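Local coordinates for protein GH18 chiitnase (Pseudoalteromonas aurantia, PDB 6K7Z) that probably hydrolyses internal beta-1,4 glycosidic bonds of chitin, acting as an endochitinase of glycoside hydrolase family 18, at residues F30-V42 against S88-L100. Residues are numbered along the deposited sequence; the frame is centred on the assembly and turned at random.
Sequences FLSSSSNNPFNLV and SLSEDTAKLADSL
The type I turn N37-N40, in the connection between antiparallel strands 25-33 and 41-43, sets F39 against the bend joining helices 83-89 and 93-106, with the CA atoms of F39 and L96 6.5 Å apart. Methyl CD2 of L89 lies over one face of the F39 ring in a CH-pi contact, 3.8 Å from the ring centroid, while D92 O meets CE1 at the edge, near the ring plane. With CG of F39 opposite its own carbonyl carbon (chi1 -71°), the ring packs against L89 and D92; a flat aromatic suits a place walled by methyl and backbone alike. K95, extended, passes its CD 4.0 Å from CD1 of F39, its amine making at most a weak cation-pi attraction. D92 OD1 caps the second helix by accepting from K95 N. Beside the ring, P38 CG rests on S88 CB at 3.7 Å. Deeper, branched L41 sets CD1 against both L96 CD1 and L100 CD2, 3.8 Å from the latter, which also touches L31. One water donates to both F39 O and S99 OG, bridging turn and helix. N37 OD1 accepts from F39 N, forming an Asx turn. This is peripheral packing of a TIM barrel, joining a beta-hairpin extension of one barrel strand to the outer helices.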
# COMPACT_ATOMS: atom_id res chain seq x y z
N PHE A 30 8.79 4.78 -5.29
CA PHE A 30 9.04 4.16 -4.00
C PHE A 30 10.24 4.80 -3.30
O PHE A 30 11.08 5.46 -3.92
CB PHE A 30 9.35 2.67 -4.12
CG PHE A 30 8.20 1.81 -4.54
CD1 PHE A 30 7.21 1.48 -3.63
CD2 PHE A 30 8.12 1.30 -5.82
CE1 PHE A 30 6.13 0.67 -4.01
CE2 PHE A 30 7.06 0.50 -6.21
CZ PHE A 30 6.07 0.18 -5.30
N LEU A 31 10.33 4.53 -2.01
CA LEU A 31 11.55 4.70 -1.24
C LEU A 31 11.99 3.30 -0.84
O LEU A 31 11.16 2.50 -0.41
CB LEU A 31 11.28 5.58 -0.02
CG LEU A 31 12.44 5.96 0.89
CD1 LEU A 31 13.40 6.89 0.18
CD2 LEU A 31 11.89 6.61 2.16
N SER A 32 13.27 2.98 -1.02
CA SER A 32 13.71 1.62 -0.72
C SER A 32 15.19 1.60 -0.37
O SER A 32 15.88 2.62 -0.44
CB SER A 32 13.39 0.66 -1.88
OG SER A 32 14.11 0.98 -3.06
N SER A 33 15.67 0.43 0.02
CA SER A 33 17.08 0.28 0.38
C SER A 33 17.97 0.41 -0.85
O SER A 33 17.63 -0.08 -1.93
CB SER A 33 17.32 -1.08 1.03
OG SER A 33 16.75 -1.15 2.33
N SER A 34 19.12 1.05 -0.68
CA SER A 34 20.15 0.97 -1.71
C SER A 34 20.78 -0.42 -1.69
O SER A 34 20.81 -1.09 -0.66
CB SER A 34 21.23 2.03 -1.50
OG SER A 34 22.12 1.66 -0.48
N SER A 35 21.33 -0.82 -2.81
CA SER A 35 22.00 -2.10 -2.96
C SER A 35 23.23 -2.13 -2.08
O SER A 35 23.62 -3.17 -1.61
CB SER A 35 22.49 -2.30 -4.39
OG SER A 35 23.20 -1.16 -4.80
N ASN A 36 23.82 -0.96 -1.93
CA ASN A 36 25.00 -0.66 -1.16
C ASN A 36 24.91 -0.96 0.33
O ASN A 36 25.53 -1.89 0.80
CB ASN A 36 25.35 0.85 -1.31
CG ASN A 36 26.62 1.29 -0.54
OD1 ASN A 36 26.96 2.47 -0.50
ND2 ASN A 36 27.32 0.36 0.04
N ASN A 37 24.13 -0.16 1.02
CA ASN A 37 23.87 -0.16 2.44
C ASN A 37 22.38 -0.10 2.66
O ASN A 37 21.79 0.87 2.36
CB ASN A 37 24.46 1.09 3.04
CG ASN A 37 24.09 1.29 4.48
OD1 ASN A 37 23.43 0.50 5.07
ND2 ASN A 37 24.53 2.38 5.04
N PRO A 38 21.80 -1.13 3.19
CA PRO A 38 20.33 -1.22 3.30
C PRO A 38 19.72 -0.10 4.13
O PRO A 38 18.53 0.19 3.97
CB PRO A 38 20.10 -2.58 3.97
CG PRO A 38 21.42 -3.29 3.94
CD PRO A 38 22.48 -2.25 3.85
N PHE A 39 20.49 0.52 5.03
CA PHE A 39 19.93 1.58 5.85
C PHE A 39 19.96 2.93 5.15
O PHE A 39 19.35 3.88 5.67
CB PHE A 39 20.66 1.66 7.19
CG PHE A 39 20.35 0.51 8.09
CD1 PHE A 39 19.25 0.54 8.92
CD2 PHE A 39 21.15 -0.63 8.08
CE1 PHE A 39 18.94 -0.53 9.75
CE2 PHE A 39 20.85 -1.71 8.91
CZ PHE A 39 19.75 -1.66 9.75
N ASN A 40 20.63 3.04 4.01
CA ASN A 40 20.54 4.23 3.16
C ASN A 40 19.35 4.04 2.22
O ASN A 40 19.36 3.15 1.37
CB ASN A 40 21.83 4.43 2.37
CG ASN A 40 23.01 4.76 3.25
OD1 ASN A 40 22.85 5.16 4.40
ND2 ASN A 40 24.22 4.59 2.71
N LEU A 41 18.34 4.88 2.38
CA LEU A 41 17.10 4.76 1.62
C LEU A 41 17.14 5.67 0.39
O LEU A 41 17.50 6.85 0.51
CB LEU A 41 15.89 5.09 2.50
CG LEU A 41 15.84 4.32 3.82
CD1 LEU A 41 14.54 4.58 4.57
CD2 LEU A 41 16.07 2.84 3.59
N VAL A 42 16.78 5.13 -0.77
CA VAL A 42 16.85 5.89 -2.02
C VAL A 42 15.48 5.89 -2.70
O VAL A 42 14.72 4.92 -2.61
CB VAL A 42 17.92 5.35 -2.99
CG1 VAL A 42 19.32 5.49 -2.38
CG2 VAL A 42 17.62 3.91 -3.35
N SER A 88 18.95 -7.35 6.88
CA SER A 88 19.78 -6.41 7.62
C SER A 88 18.93 -5.41 8.39
O SER A 88 19.22 -5.11 9.56
CB SER A 88 20.71 -5.67 6.65
OG SER A 88 21.57 -6.59 5.99
N LEU A 89 17.89 -4.87 7.76
CA LEU A 89 17.05 -3.89 8.42
C LEU A 89 16.38 -4.47 9.65
O LEU A 89 16.14 -3.74 10.62
CB LEU A 89 15.98 -3.37 7.46
CG LEU A 89 16.49 -2.59 6.26
CD1 LEU A 89 15.34 -2.35 5.32
CD2 LEU A 89 17.10 -1.26 6.70
N SER A 90 16.08 -5.77 9.62
CA SER A 90 15.37 -6.39 10.73
C SER A 90 16.19 -6.39 12.00
O SER A 90 15.62 -6.57 13.08
CB SER A 90 14.99 -7.83 10.37
OG SER A 90 16.15 -8.66 10.37
N GLU A 91 17.51 -6.21 11.90
CA GLU A 91 18.37 -6.15 13.06
C GLU A 91 18.41 -4.78 13.71
O GLU A 91 18.98 -4.65 14.81
CB GLU A 91 19.79 -6.60 12.68
CG GLU A 91 19.81 -8.02 12.10
CD GLU A 91 21.13 -8.41 11.48
OE1 GLU A 91 21.96 -7.51 11.21
OE2 GLU A 91 21.34 -9.62 11.25
N ASP A 92 17.82 -3.75 13.09
CA ASP A 92 17.72 -2.44 13.72
C ASP A 92 16.51 -1.67 13.18
O ASP A 92 16.66 -0.70 12.43
CB ASP A 92 19.02 -1.65 13.51
CG ASP A 92 19.14 -0.45 14.44
OD1 ASP A 92 18.12 -0.01 15.00
OD2 ASP A 92 20.27 0.05 14.61
N THR A 93 15.30 -2.10 13.57
CA THR A 93 14.09 -1.44 13.08
C THR A 93 13.97 -0.02 13.60
O THR A 93 13.33 0.81 12.95
CB THR A 93 12.85 -2.24 13.48
OG1 THR A 93 12.75 -2.31 14.91
CG2 THR A 93 12.93 -3.64 12.90
N ALA A 94 14.55 0.29 14.76
CA ALA A 94 14.42 1.65 15.28
C ALA A 94 15.15 2.63 14.38
O ALA A 94 14.67 3.74 14.14
CB ALA A 94 14.93 1.72 16.72
N LYS A 95 16.31 2.23 13.86
CA LYS A 95 17.06 3.08 12.95
C LYS A 95 16.31 3.27 11.65
O LYS A 95 16.24 4.39 11.13
CB LYS A 95 18.44 2.47 12.70
CG LYS A 95 19.34 3.32 11.83
CD LYS A 95 20.79 2.79 11.83
CE LYS A 95 21.72 3.79 11.14
NZ LYS A 95 23.11 3.28 10.94
N LEU A 96 15.74 2.19 11.10
CA LEU A 96 14.91 2.30 9.91
C LEU A 96 13.72 3.21 10.17
O LEU A 96 13.44 4.12 9.38
CB LEU A 96 14.45 0.90 9.48
CG LEU A 96 13.48 0.84 8.30
CD1 LEU A 96 14.13 1.43 7.06
CD2 LEU A 96 13.02 -0.59 8.03
N ALA A 97 13.03 3.01 11.30
CA ALA A 97 11.88 3.84 11.63
C ALA A 97 12.26 5.31 11.67
O ALA A 97 11.52 6.17 11.16
CB ALA A 97 11.28 3.41 12.96
N ASP A 98 13.41 5.63 12.27
CA ASP A 98 13.82 7.02 12.37
C ASP A 98 14.10 7.62 11.00
O ASP A 98 13.72 8.76 10.73
CB ASP A 98 15.06 7.15 13.26
CG ASP A 98 15.67 8.54 13.20
OD1 ASP A 98 15.12 9.45 13.85
OD2 ASP A 98 16.68 8.72 12.49
N SER A 99 14.75 6.85 10.13
CA SER A 99 14.98 7.33 8.76
C SER A 99 13.66 7.58 8.04
O SER A 99 13.50 8.60 7.35
CB SER A 99 15.83 6.32 8.00
OG SER A 99 17.09 6.14 8.63
N LEU A 100 12.71 6.65 8.16
CA LEU A 100 11.42 6.83 7.48
C LEU A 100 10.66 8.02 8.05
O LEU A 100 10.13 8.85 7.30
CB LEU A 100 10.59 5.55 7.60
CG LEU A 100 10.99 4.33 6.77
CD1 LEU A 100 10.15 3.13 7.17
CD2 LEU A 100 10.82 4.59 5.28
O HOH W 1 18.16 3.82 8.23